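Local coordinates for folylpolyglutamate synthase protein FOLC (Mycobacterium tuberculosis, PDB 2VOS) that probably adds L-glutamate, at the cost of ATP, to dihydropteroate to make dihydrofolate and then to tetrahydrofolate to build its polyglutamate tail, at residues A52-D55 and L56-S59; S98-L101 and Q102-E106; L291-G295 and E296-H300; D324-R327 and A328-A332; A477-L481 and F482-P486. All coordinates share one frame; numbering follows the deposited sequence.

Contact 1 (A52-D55 and L56-S59)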
loop_
_atom_site.group_PDB
_atom_site.type_symbol
_atom_site.label_atom_id
_atom_site.label_comp_id
_atom_site.label_asym_id
_atom_site.label_seq_id
_atom_site.Cartn_x
_atom_site.Cartn_y
_atom_site.Cartn_z
ATOM N N ALA A 52 -22.797 -11.547 -6.664
ATOM C CA ALA A 52 -23.395 -12.297 -7.741
ATOM C C ALA A 52 -22.330 -12.939 -8.628
ATOM O O ALA A 52 -22.473 -14.091 -9.041
ATOM C CB ALA A 52 -24.338 -11.399 -8.572
ATOM N N LEU A 53 -21.310 -12.161 -8.998
ATOM C CA LEU A 53 -20.237 -12.696 -9.861
ATOM C C LEU A 53 -19.528 -13.888 -9.189
ATOM O O LEU A 53 -19.285 -14.934 -9.844
ATOM C CB LEU A 53 -19.241 -11.615 -10.193
ATOM C CG LEU A 53 -18.073 -12.098 -11.102
ATOM C CD1 LEU A 53 -18.564 -12.781 -12.422
ATOM C CD2 LEU A 53 -17.081 -10.966 -11.390
HETATM N N MSE A 54 -19.158 -13.745 -7.913
HETATM C CA MSE A 54 -18.535 -14.860 -7.169
HETATM C C MSE A 54 -19.461 -16.098 -7.191
HETATM O O MSE A 54 -18.994 -17.203 -7.398
HETATM C CB MSE A 54 -18.301 -14.498 -5.705
HETATM C CG MSE A 54 -17.121 -13.608 -5.415
HETATM SE SE MSE A 54 -15.451 -14.245 -6.286
HETATM C CE MSE A 54 -15.611 -12.740 -7.406
ATOM N N ASP A 55 -20.774 -15.922 -6.977
ATOM C CA ASP A 55 -21.687 -17.066 -7.133
ATOM C C ASP A 55 -21.580 -17.785 -8.487
ATOM O O ASP A 55 -21.515 -19.015 -8.541
ATOM C CB ASP A 55 -23.148 -16.666 -6.942
ATOM C CG ASP A 55 -23.467 -16.426 -5.534
ATOM O OD1 ASP A 55 -22.506 -16.459 -4.698
ATOM O OD2 ASP A 55 -24.662 -16.195 -5.249
ATOM N N LEU A 56 -21.637 -17.019 -9.560
ATOM C CA LEU A 56 -21.492 -17.576 -10.907
ATOM C C LEU A 56 -20.151 -18.302 -11.088
ATOM O O LEU A 56 -20.058 -19.264 -11.847
ATOM C CB LEU A 56 -21.567 -16.448 -11.954
ATOM C CG LEU A 56 -22.964 -15.860 -12.207
ATOM C CD1 LEU A 56 -22.873 -14.724 -13.234
ATOM C CD2 LEU A 56 -23.903 -16.958 -12.710
ATOM N N LEU A 57 -19.108 -17.789 -10.442
ATOM C CA LEU A 57 -17.730 -18.347 -10.596
ATOM C C LEU A 57 -17.573 -19.597 -9.772
ATOM O O LEU A 57 -16.513 -20.235 -9.823
ATOM C CB LEU A 57 -16.711 -17.342 -10.092
ATOM C CG LEU A 57 -15.950 -16.493 -11.113
ATOM C CD1 LEU A 57 -16.402 -16.687 -12.504
ATOM C CD2 LEU A 57 -15.825 -15.031 -10.769
ATOM N N GLY A 58 -18.564 -19.932 -8.946
ATOM C CA GLY A 58 -18.382 -21.033 -8.023
ATOM C C GLY A 58 -17.789 -20.628 -6.666
ATOM O O GLY A 58 -17.307 -21.497 -5.920
ATOM N N SER A 59 -17.839 -19.342 -6.305
ATOM C CA SER A 59 -17.316 -18.892 -4.974
ATOM C C SER A 59 -15.841 -19.262 -4.733
ATOM O O SER A 59 -15.476 -19.781 -3.676
ATOM C CB SER A 59 -18.206 -19.392 -3.806
ATOM O OG SER A 59 -19.509 -18.825 -3.930
HETATM O O HOH W 1 -19.735 -16.457 -2.801
#
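L57 reaches back over the last turn of helix 48-56 and sets its CD2 against L53, 3.7 Å from L53 CG. The two leucines cross at a slant: L53 holds CG anti to its backbone N (chi1 -180°), which brings the branch of a side chain that leaves its backbone in the other direction round to L57. The same methyl, L57 CD2, lies 4.1 Å from CE of M54, a selenomethionine whose bends at chi2 and chi3 bring this terminal methyl to the leucine. Nearer the backbone, L57 CB rests 3.5 Å from L53 O. L56 turns its side chain along the helix surface, with CG near A52 O. Behind this cluster the backbone ends in a Schellman motif: S59 N bonds to M54 O at 2.7 Å, and G58 N to D55 O at 3.1 Å, approaching that carbonyl from above its plane. G58 takes a positive phi of 89°, a backbone shape glycine adopts readily. Ordinary helical bonds, L56 N to A52 O and L57 N to L53 O, lead into the cap. At the polar end, D55 OD1 and S59 OG stand 3.9 Å apart, joined through a water that sits 2.6 Å from S59 OG and gives D55 OD1 a weak bond. L53 and M54 pack inward on A157 of helix 151-165, M54 also on F160, while L53 meets L130 and V131 of helix 117-140 and L56 meets I134.

Contact 2 (S98-L101 and Q102-E106); sequences SPHL and QSPVE. With CO (cobalt (II) ion), chain E.
E106 folds its carboxylate back beneath the turn and takes the backbone N-H of L101 on OE1, at 2.7 Å and on the syn side, 24° out of the carboxylate plane. Its other oxygen has two donors: Q102 N comes to OE2 at 2.6 Å along the syn lone pair, while S103 N meets OE2 from above the plane at 2.7 Å. Beside this grip the H100 ring lies along P104, whose CB is 4.2 Å from the ring centroid in a CH-pi contact over the face. A chi1 of 67° wedges H100 CG between its own backbone N and carbonyl carbon and lays the ring over the S103-P104 peptide. Farther out, R107 NE bonds to H100 ND1 and helps to set the ring's rotation. L101 packs on V472, A475 and R479 of helix 472-481 and on R338, which binds ADP. At the start of the loop, a cis peptide joins S98 to P99, and S98 O coordinates the cobalt ion at 2.2 Å, together with T76, E174 and waters. Three N-H groups converging on one carboxylate probably favour its ionised form, which joins L101, Q102 and S103 to the 3-10 segment 104-106.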
loop_
_atom_site.group_PDB
_atom_site.type_symbol
_atom_site.label_atom_id
_atom_site.label_comp_id
_atom_site.label_asym_id
_atom_site.label_seq_id
_atom_site.Cartn_x
_atom_site.Cartn_y
_atom_site.Cartn_z
ATOM N N SER A 98 -3.183 -3.052 -3.948
ATOM C CA SER A 98 -3.572 -1.900 -4.727
ATOM C C SER A 98 -3.073 -0.632 -4.019
ATOM O O SER A 98 -2.667 -0.644 -2.812
ATOM C CB SER A 98 -5.078 -1.860 -4.981
ATOM O OG SER A 98 -5.711 -1.867 -3.728
ATOM N N PRO A 99 -2.959 0.454 -4.811
ATOM C CA PRO A 99 -3.078 0.413 -6.272
ATOM C C PRO A 99 -1.791 -0.241 -6.865
ATOM O O PRO A 99 -0.886 -0.549 -6.114
ATOM C CB PRO A 99 -3.153 1.905 -6.688
ATOM C CG PRO A 99 -2.955 2.714 -5.436
ATOM C CD PRO A 99 -2.627 1.783 -4.272
ATOM N N HIS A 100 -1.675 -0.411 -8.178
ATOM C CA HIS A 100 -0.362 -0.793 -8.753
ATOM C C HIS A 100 0.513 0.464 -8.994
ATOM O O HIS A 100 -0.010 1.592 -9.207
ATOM C CB HIS A 100 -0.514 -1.622 -10.046
ATOM C CG HIS A 100 -1.108 -0.867 -11.212
ATOM N ND1 HIS A 100 -2.448 -0.923 -11.534
ATOM C CD2 HIS A 100 -0.527 -0.096 -12.172
ATOM C CE1 HIS A 100 -2.666 -0.198 -12.624
ATOM N NE2 HIS A 100 -1.515 0.318 -13.027
ATOM N N LEU A 101 1.831 0.282 -8.916
ATOM C CA LEU A 101 2.791 1.317 -9.201
ATOM C C LEU A 101 3.049 1.437 -10.686
ATOM O O LEU A 101 2.955 2.536 -11.248
ATOM C CB LEU A 101 4.139 0.955 -8.579
ATOM C CG LEU A 101 4.439 1.241 -7.129
ATOM C CD1 LEU A 101 5.775 0.625 -6.817
ATOM C CD2 LEU A 101 4.502 2.769 -6.832
ATOM N N GLN A 102 3.449 0.325 -11.313
ATOM C CA GLN A 102 3.853 0.369 -12.746
ATOM C C GLN A 102 2.969 -0.401 -13.707
ATOM O O GLN A 102 2.676 0.082 -14.827
ATOM C CB GLN A 102 5.273 -0.139 -12.908
ATOM C CG GLN A 102 6.245 0.560 -12.021
ATOM C CD GLN A 102 7.561 -0.184 -11.996
ATOM O OE1 GLN A 102 7.867 -0.945 -11.035
ATOM N NE2 GLN A 102 8.390 0.057 -13.031
ATOM N N SER A 103 2.541 -1.602 -13.307
ATOM C CA SER A 103 1.789 -2.453 -14.205
ATOM C C SER A 103 0.673 -3.122 -13.421
ATOM O O SER A 103 0.869 -3.475 -12.273
ATOM C CB SER A 103 2.727 -3.504 -14.834
ATOM O OG SER A 103 1.953 -4.512 -15.474
ATOM N N PRO A 104 -0.510 -3.301 -14.034
ATOM C CA PRO A 104 -1.549 -3.898 -13.243
ATOM C C PRO A 104 -1.259 -5.361 -12.835
ATOM O O PRO A 104 -1.921 -5.854 -11.913
ATOM C CB PRO A 104 -2.777 -3.854 -14.181
ATOM C CG PRO A 104 -2.238 -3.756 -15.536
ATOM C CD PRO A 104 -0.943 -2.974 -15.409
ATOM N N VAL A 105 -0.317 -6.067 -13.495
ATOM C CA VAL A 105 0.040 -7.433 -13.018
ATOM C C VAL A 105 0.425 -7.402 -11.540
ATOM O O VAL A 105 0.339 -8.440 -10.829
ATOM C CB VAL A 105 1.190 -8.143 -13.872
ATOM C CG1 VAL A 105 0.807 -8.177 -15.316
ATOM C CG2 VAL A 105 2.571 -7.475 -13.725
ATOM N N GLU A 106 0.848 -6.234 -11.042
ATOM C CA GLU A 106 1.317 -6.182 -9.664
ATOM C C GLU A 106 0.167 -6.507 -8.714
ATOM O O GLU A 106 0.392 -6.792 -7.537
ATOM C CB GLU A 106 1.779 -4.769 -9.287
ATOM C CG GLU A 106 3.134 -4.354 -9.891
ATOM C CD GLU A 106 3.261 -2.820 -9.857
ATOM O OE1 GLU A 106 2.914 -2.212 -8.805
ATOM O OE2 GLU A 106 3.625 -2.225 -10.899
HETATM CO CO CO E . -1.919 -0.061 -0.821
HETATM O O HOH W 2 -0.226 -3.518 -6.517
HETATM O O HOH W 3 -3.477 1.435 -0.835
HETATM O O HOH W 4 -0.531 1.306 -1.617
#

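Contact 3 (L291-G295 and E296-H300). With ADP (adenosine-5'-diphosphate), chain B.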
loop_
_atom_site.group_PDB
_atom_site.type_symbol
_atom_site.label_atom_id
_atom_site.label_comp_id
_atom_site.label_asym_id
_atom_site.label_seq_id
_atom_site.Cartn_x
_atom_site.Cartn_y
_atom_site.Cartn_z
ATOM N N LEU A 291 15.437 -6.247 8.645
ATOM C CA LEU A 291 14.391 -5.883 7.678
ATOM C C LEU A 291 15.036 -4.927 6.674
ATOM O O LEU A 291 15.514 -3.860 7.088
ATOM C CB LEU A 291 13.266 -5.159 8.425
ATOM C CG LEU A 291 12.100 -4.724 7.514
ATOM C CD1 LEU A 291 11.303 -5.940 7.037
ATOM C CD2 LEU A 291 11.208 -3.782 8.286
ATOM N N PRO A 292 15.108 -5.302 5.379
ATOM C CA PRO A 292 15.796 -4.386 4.460
ATOM C C PRO A 292 14.900 -3.178 3.975
ATOM O O PRO A 292 14.778 -2.941 2.764
ATOM C CB PRO A 292 16.176 -5.281 3.288
ATOM C CG PRO A 292 14.972 -6.277 3.193
ATOM C CD PRO A 292 14.577 -6.493 4.699
ATOM N N LEU A 293 14.267 -2.455 4.905
ATOM C CA LEU A 293 13.434 -1.316 4.539
ATOM C C LEU A 293 13.782 -0.229 5.563
ATOM O O LEU A 293 14.101 -0.528 6.736
ATOM C CB LEU A 293 11.922 -1.646 4.690
ATOM C CG LEU A 293 11.349 -2.734 3.797
ATOM C CD1 LEU A 293 9.872 -2.956 4.122
ATOM C CD2 LEU A 293 11.539 -2.315 2.306
ATOM N N HIS A 294 13.672 1.012 5.134
ATOM C CA HIS A 294 13.975 2.138 5.956
ATOM C C HIS A 294 12.682 2.624 6.620
ATOM O O HIS A 294 11.598 2.542 6.055
ATOM C CB HIS A 294 14.551 3.271 5.090
ATOM C CG HIS A 294 15.764 2.897 4.289
ATOM N ND1 HIS A 294 16.972 2.557 4.868
ATOM C CD2 HIS A 294 15.962 2.862 2.943
ATOM C CE1 HIS A 294 17.844 2.281 3.908
ATOM N NE2 HIS A 294 17.258 2.466 2.736
ATOM N N GLY A 295 12.811 3.160 7.822
ATOM C CA GLY A 295 11.702 3.867 8.449
ATOM C C GLY A 295 11.213 3.191 9.719
ATOM O O GLY A 295 10.998 1.976 9.730
ATOM N N GLU A 296 11.035 3.978 10.781
ATOM C CA GLU A 296 10.414 3.445 11.990
ATOM C C GLU A 296 9.023 2.880 11.672
ATOM O O GLU A 296 8.587 1.891 12.252
ATOM C CB GLU A 296 10.325 4.494 13.127
ATOM C CG GLU A 296 9.732 3.836 14.399
ATOM C CD GLU A 296 9.341 4.795 15.483
ATOM O OE1 GLU A 296 9.919 5.921 15.508
ATOM O OE2 GLU A 296 8.457 4.411 16.315
ATOM N N HIS A 297 8.289 3.522 10.785
ATOM C CA HIS A 297 6.962 3.007 10.451
ATOM C C HIS A 297 7.014 1.582 9.918
ATOM O O HIS A 297 6.061 0.802 10.133
ATOM C CB HIS A 297 6.262 3.860 9.406
ATOM C CG HIS A 297 7.062 4.089 8.145
ATOM N ND1 HIS A 297 8.187 4.885 8.123
ATOM C CD2 HIS A 297 6.832 3.731 6.855
ATOM C CE1 HIS A 297 8.670 4.918 6.890
ATOM N NE2 HIS A 297 7.828 4.285 6.093
ATOM N N GLN A 298 8.075 1.233 9.192
ATOM C CA GLN A 298 8.175 -0.155 8.711
ATOM C C GLN A 298 8.420 -1.173 9.868
ATOM O O GLN A 298 8.072 -2.322 9.762
ATOM C CB GLN A 298 9.194 -0.312 7.572
ATOM C CG GLN A 298 8.788 0.531 6.312
ATOM C CD GLN A 298 7.595 -0.059 5.582
ATOM O OE1 GLN A 298 6.965 -1.003 6.046
ATOM N NE2 GLN A 298 7.307 0.455 4.401
ATOM N N ALA A 299 9.039 -0.742 10.954
ATOM C CA ALA A 299 9.142 -1.638 12.101
ATOM C C ALA A 299 7.765 -1.961 12.667
ATOM O O ALA A 299 7.501 -3.082 13.113
ATOM C CB ALA A 299 10.071 -0.991 13.232
ATOM N N HIS A 300 6.875 -0.972 12.643
ATOM C CA HIS A 300 5.517 -1.166 13.181
ATOM C C HIS A 300 4.688 -2.036 12.252
ATOM O O HIS A 300 3.905 -2.880 12.711
ATOM C CB HIS A 300 4.837 0.216 13.422
ATOM C CG HIS A 300 5.427 0.914 14.600
ATOM N ND1 HIS A 300 5.329 0.400 15.884
ATOM C CD2 HIS A 300 6.209 2.015 14.696
ATOM C CE1 HIS A 300 6.026 1.156 16.715
ATOM N NE2 HIS A 300 6.575 2.137 16.020
HETATM P PB ADP B . -1.225 1.691 1.797
HETATM O O1B ADP B . -1.267 0.393 1.033
HETATM O O2B ADP B . -1.499 2.890 0.933
HETATM O O3B ADP B . -1.956 1.717 3.105
HETATM P PA ADP B . 1.731 1.485 1.707
HETATM O O1A ADP B . 1.611 1.456 0.190
HETATM O O2A ADP B . 2.561 0.514 2.530
HETATM O O3A ADP B . 0.284 1.850 2.381
HETATM O "O5'" ADP B . 2.481 2.904 1.963
HETATM C "C5'" ADP B . 2.162 4.135 1.297
HETATM C "C4'" ADP B . 3.091 5.197 1.924
HETATM O "O4'" ADP B . 2.729 5.370 3.322
HETATM C "C3'" ADP B . 4.554 4.775 2.029
HETATM O "O3'" ADP B . 5.319 5.324 0.974
HETATM C "C2'" ADP B . 5.134 5.372 3.280
HETATM O "O2'" ADP B . 5.391 6.790 2.992
HETATM C "C1'" ADP B . 3.912 5.464 4.155
HETATM N N9 ADP B . 3.719 4.376 5.156
HETATM C C8 ADP B . 3.676 3.008 5.013
HETATM N N7 ADP B . 3.409 2.426 6.220
HETATM C C5 ADP B . 3.168 3.440 7.103
HETATM C C6 ADP B . 2.796 3.554 8.518
HETATM N N6 ADP B . 2.606 2.452 9.274
HETATM N N1 ADP B . 2.716 4.793 9.017
HETATM C C2 ADP B . 2.950 5.947 8.341
HETATM N N3 ADP B . 3.269 5.938 7.020
HETATM C C4 ADP B . 3.396 4.716 6.407
HETATM O O HOH W 5 10.336 1.835 3.622
#
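E296, in the first turn of the helix, sets its CB 3.8 Å from G295 C, and its extended side chain reaches along the turn to H300. H297 comes next and lines the ADP pocket within the Mur ligase middle domain, its imidazole lying between the G295 backbone and the bound nucleotide: CB is 3.6 Å from ADP C6, and CD2 sits by C4 and N9 of the adenine. A chi1 of 54° brings H297 CE1 to 3.6 Å from the CA of G295, which has no side chain there. Q298 then turns back toward 291-295. Its CG lies 3.5 Å from H294 O, and the bend at chi2 (-72°) brings CD to 4.0 Å from L293 CD1, while L291 CD2 crosses at its CB. Q298 N makes a weak bond to G295 O; a water 2.8 Å from H294 O also receives a weak bond from Q298 NE2. The amide's stronger partners are N301 at OE1 and S77 at NE2, both ADP-binding residues. H300 closes the turn, its NE2 giving E296 OE2 a bond of 3.0 Å in the ring plane, on the anti lone pair, while ND1 bonds to E259. This junction of strand 284-291 with helix 296-312 packs on Q275 of strand 274-281, M81 of helix 75-88, and A361 and T365 of helix 356-368.

Contact 4 (D324-R327 and A328-A332)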
loop_
_atom_site.group_PDB
_atom_site.type_symbol
_atom_site.label_atom_id
_atom_site.label_comp_id
_atom_site.label_asym_id
_atom_site.label_seq_id
_atom_site.Cartn_x
_atom_site.Cartn_y
_atom_site.Cartn_z
ATOM N N ASP A 324 13.885 -18.899 12.754
ATOM C CA ASP A 324 14.656 -18.820 11.493
ATOM C C ASP A 324 13.741 -18.487 10.322
ATOM O O ASP A 324 14.153 -17.779 9.402
ATOM C CB ASP A 324 15.369 -20.150 11.192
ATOM C CG ASP A 324 16.490 -20.444 12.182
ATOM O OD1 ASP A 324 16.804 -19.560 13.028
ATOM O OD2 ASP A 324 17.089 -21.536 12.136
ATOM N N ALA A 325 12.514 -19.029 10.318
ATOM C CA ALA A 325 11.616 -18.747 9.198
ATOM C C ALA A 325 11.132 -17.282 9.277
ATOM O O ALA A 325 10.991 -16.549 8.262
ATOM C CB ALA A 325 10.409 -19.723 9.243
ATOM N N VAL A 326 10.866 -16.820 10.502
ATOM C CA VAL A 326 10.487 -15.407 10.662
ATOM C C VAL A 326 11.665 -14.494 10.193
ATOM O O VAL A 326 11.435 -13.526 9.508
ATOM C CB VAL A 326 10.154 -15.103 12.115
ATOM C CG1 VAL A 326 10.117 -13.585 12.397
ATOM C CG2 VAL A 326 8.835 -15.902 12.588
ATOM N N ARG A 327 12.899 -14.762 10.627
ATOM C CA ARG A 327 14.034 -13.955 10.164
ATOM C C ARG A 327 14.160 -14.001 8.642
ATOM O O ARG A 327 14.358 -12.953 8.001
ATOM C CB ARG A 327 15.319 -14.428 10.789
ATOM C CG ARG A 327 15.529 -13.823 12.164
ATOM C CD ARG A 327 16.828 -14.274 12.888
ATOM N NE ARG A 327 16.755 -15.683 13.326
ATOM C CZ ARG A 327 16.133 -16.093 14.439
ATOM N NH1 ARG A 327 16.102 -17.397 14.741
ATOM N NH2 ARG A 327 15.506 -15.216 15.251
ATOM N N ALA A 328 14.053 -15.201 8.077
ATOM C CA ALA A 328 14.151 -15.362 6.589
ATOM C C ALA A 328 13.022 -14.628 5.835
ATOM O O ALA A 328 13.280 -14.036 4.771
ATOM C CB ALA A 328 14.238 -16.861 6.188
ATOM N N GLY A 329 11.781 -14.641 6.354
ATOM C CA GLY A 329 10.689 -13.967 5.676
ATOM C C GLY A 329 10.885 -12.466 5.672
ATOM O O GLY A 329 10.758 -11.793 4.630
ATOM N N PHE A 330 11.251 -11.924 6.826
ATOM C CA PHE A 330 11.502 -10.468 6.886
ATOM C C PHE A 330 12.676 -10.030 6.022
ATOM O O PHE A 330 12.585 -9.004 5.347
ATOM C CB PHE A 330 11.697 -10.018 8.336
ATOM C CG PHE A 330 10.397 -9.813 9.043
ATOM C CD1 PHE A 330 9.439 -8.982 8.495
ATOM C CD2 PHE A 330 10.123 -10.481 10.259
ATOM C CE1 PHE A 330 8.191 -8.793 9.125
ATOM C CE2 PHE A 330 8.896 -10.262 10.937
ATOM C CZ PHE A 330 7.959 -9.385 10.377
ATOM N N ALA A 331 13.742 -10.842 5.983
ATOM C CA ALA A 331 14.870 -10.520 5.176
ATOM C C ALA A 331 14.520 -10.521 3.717
ATOM O O ALA A 331 15.200 -9.854 2.921
ATOM C CB ALA A 331 16.029 -11.480 5.429
ATOM N N ALA A 332 13.493 -11.265 3.333
ATOM C CA ALA A 332 13.157 -11.301 1.916
ATOM C C ALA A 332 12.116 -10.227 1.518
ATOM O O ALA A 332 11.761 -10.141 0.346
ATOM C CB ALA A 332 12.597 -12.676 1.561
#
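V326 and F330 lie side by side on one flank of helix 323-331, pointing the same way, and make its main apolar contact: V326 CG1 is 3.8 Å from both CD2 and CE2 of the ring. V326 places CG1 anti to its backbone N (chi1 165°), the branch that faces F330. The ring leans back along the helix, with CD2 3.4 Å from V326 O. A328 CB lies 3.3 Å from D324 O, and A331 CB lies by R327 O. Hydrogen bonding is that of a regular alpha helix, each N-H reaching four residues back: A328 to D324, G329 to A325, F330 to V326 and A331 to R327. On A332 the helical pattern frays, its N making weak bonds to both A328 O and G329 O. The bond from F330 N to V326 O is nearly straight at 173°. Helix 323-331 is amphipathic here: V326 and F330 face Y286, I289 and L291 of strand 284-291, together with A302 and L306 of helix 296-312, so the pair packs against both that strand and that helix. The one salt bridge lies at the start of the segment, between D324 and R327. NH1 of R327 comes to D324 OD1 at 2.8 Å, nearly in line with the C-O bond of the carboxylate, and OD1 lies in the guanidinium plane. To reach it, the arginine chain bends at chi3 (-71°). Its NH2 bonds to S287 O in strand 284-291, so the guanidinium ties D324 to the neighbouring sheet, and a cobalt ion lies about 2 Å from the side chain of D324.

Contact 5 (A477-L481 and F482-P486)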
loop_
_atom_site.group_PDB
_atom_site.type_symbol
_atom_site.label_atom_id
_atom_site.label_comp_id
_atom_site.label_asym_id
_atom_site.label_seq_id
_atom_site.Cartn_x
_atom_site.Cartn_y
_atom_site.Cartn_z
ATOM N N ALA A 477 5.550 6.049 -11.797
ATOM C CA ALA A 477 6.085 6.551 -13.094
ATOM C C ALA A 477 7.596 6.694 -13.043
ATOM O O ALA A 477 8.301 6.365 -13.972
ATOM C CB ALA A 477 5.434 7.914 -13.519
ATOM N N ALA A 478 8.092 7.190 -11.926
ATOM C CA ALA A 478 9.515 7.328 -11.705
ATOM C C ALA A 478 10.183 5.953 -11.691
ATOM O O ALA A 478 11.283 5.811 -12.249
ATOM C CB ALA A 478 9.784 8.104 -10.369
ATOM N N ARG A 479 9.546 4.940 -11.089
ATOM C CA ARG A 479 10.150 3.657 -11.021
ATOM C C ARG A 479 10.385 3.108 -12.471
ATOM O O ARG A 479 11.423 2.467 -12.781
ATOM C CB ARG A 479 9.291 2.707 -10.161
ATOM C CG ARG A 479 10.076 1.456 -9.703
ATOM C CD ARG A 479 9.316 0.686 -8.551
ATOM N NE ARG A 479 10.223 -0.245 -7.877
ATOM C CZ ARG A 479 10.523 -1.460 -8.316
ATOM N NH1 ARG A 479 9.976 -1.935 -9.432
ATOM N NH2 ARG A 479 11.399 -2.207 -7.640
ATOM N N THR A 480 9.413 3.336 -13.353
ATOM C CA THR A 480 9.510 2.942 -14.748
ATOM C C THR A 480 10.598 3.766 -15.492
ATOM O O THR A 480 11.372 3.218 -16.268
ATOM C CB THR A 480 8.136 3.124 -15.400
ATOM O OG1 THR A 480 7.217 2.144 -14.877
ATOM C CG2 THR A 480 8.221 3.013 -16.933
ATOM N N LEU A 481 10.675 5.067 -15.254
ATOM C CA LEU A 481 11.768 5.877 -15.781
ATOM C C LEU A 481 13.153 5.330 -15.405
ATOM O O LEU A 481 14.092 5.394 -16.208
ATOM C CB LEU A 481 11.660 7.336 -15.324
ATOM C CG LEU A 481 10.467 8.109 -15.919
ATOM C CD1 LEU A 481 10.426 9.552 -15.351
ATOM C CD2 LEU A 481 10.497 8.083 -17.504
ATOM N N PHE A 482 13.286 4.797 -14.191
ATOM C CA PHE A 482 14.560 4.252 -13.743
ATOM C C PHE A 482 14.758 2.808 -14.172
ATOM O O PHE A 482 15.731 2.177 -13.797
ATOM C CB PHE A 482 14.672 4.415 -12.209
ATOM C CG PHE A 482 15.161 5.780 -11.816
ATOM C CD1 PHE A 482 16.513 6.036 -11.822
ATOM C CD2 PHE A 482 14.277 6.811 -11.477
ATOM C CE1 PHE A 482 16.987 7.237 -11.498
ATOM C CE2 PHE A 482 14.736 8.015 -11.151
ATOM C CZ PHE A 482 16.112 8.253 -11.186
ATOM N N GLY A 483 13.817 2.280 -14.959
ATOM C CA GLY A 483 13.981 1.001 -15.631
ATOM C C GLY A 483 13.754 -0.254 -14.769
ATOM O O GLY A 483 14.281 -1.330 -15.149
ATOM N N ARG A 484 13.078 -0.145 -13.619
ATOM C CA ARG A 484 12.908 -1.293 -12.720
ATOM C C ARG A 484 11.685 -2.098 -13.147
ATOM O O ARG A 484 10.672 -1.524 -13.586
ATOM C CB ARG A 484 12.749 -0.846 -11.261
ATOM C CG ARG A 484 13.828 0.096 -10.790
ATOM C CD ARG A 484 15.184 -0.549 -10.710
ATOM N NE ARG A 484 16.297 0.373 -11.003
ATOM C CZ ARG A 484 17.140 0.841 -10.091
ATOM N NH1 ARG A 484 16.991 0.492 -8.824
ATOM N NH2 ARG A 484 18.127 1.647 -10.434
ATOM N N ASP A 485 11.772 -3.415 -13.070
ATOM C CA ASP A 485 10.666 -4.283 -13.463
ATOM C C ASP A 485 9.651 -4.280 -12.347
ATOM O O ASP A 485 10.034 -4.241 -11.202
ATOM C CB ASP A 485 11.186 -5.704 -13.594
ATOM C CG ASP A 485 12.071 -5.871 -14.817
ATOM O OD1 ASP A 485 11.911 -5.061 -15.766
ATOM O OD2 ASP A 485 12.899 -6.799 -14.799
ATOM N N PRO A 486 8.382 -4.366 -12.673
ATOM C CA PRO A 486 7.317 -4.423 -11.645
ATOM C C PRO A 486 7.519 -5.579 -10.670
ATOM O O PRO A 486 7.896 -6.680 -11.115
ATOM C CB PRO A 486 6.059 -4.719 -12.481
ATOM C CG PRO A 486 6.376 -4.020 -13.834
ATOM C CD PRO A 486 7.836 -4.276 -14.052
HETATM O O HOH W 6 12.571 -4.461 -9.643
#
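R479 O, in the last turn of helix 472-481, receives the N-H of R484 at 3.2 Å and nearly straight (169°), part of a Schellman motif just beyond the helix, with G483 as its positive-phi residue. G483 N bonds to T480 O at 2.9 Å from above the carbonyl plane. F482 N goes to A478 O at 3.0 Å, with a weak second link to R479 O, and the F482 ring sets its edge against A478 O, CD2 at 3.2 Å. The R479 side chain, extended from CG to NE, runs back toward D485. Its NH1 donates to D485 O at 2.9 Å and to Q102 OE1; NH2 forms a salt bridge with E340 and gives a bond to a water that in turn donates to D485 O. Q102 NE2 answers T480 OG1 and R484 O, so that one amide clasps the helix end and the tail beyond it. R484 bends away at chi2 and chi3; in one of its two conformers NH2 bonds to M342 O and NE, weakly, to F482 O. R484 CB lies over one face of the R479 guanidinium, 3.5 Å from NH1.

Overall arrangement
Contact 3 is the most buried and carries nucleotide contacts; contact 2 reaches the metal site beside the ADP. Contacts 1 and 5 are helix ends, contact 4 most of a short helix; these, like contact 2, are partly buried. Both helix ends are Schellman motifs with a glycine, yet contact 1 packs leucines and selenomethionine, whereas contact 5 depends on arginine and amide bonds. Contacts 2 and 5 touch, their centres 12 Å apart, through Q102, which joins the metal-site loop to the chain's C-terminal end. Contacts 3 and 4 also meet, P292 against F330 and A331, with helices 296-312 and 323-331 consecutive in the chain. Contact 1 stands apart, its centre about 39 Å from that of contact 3.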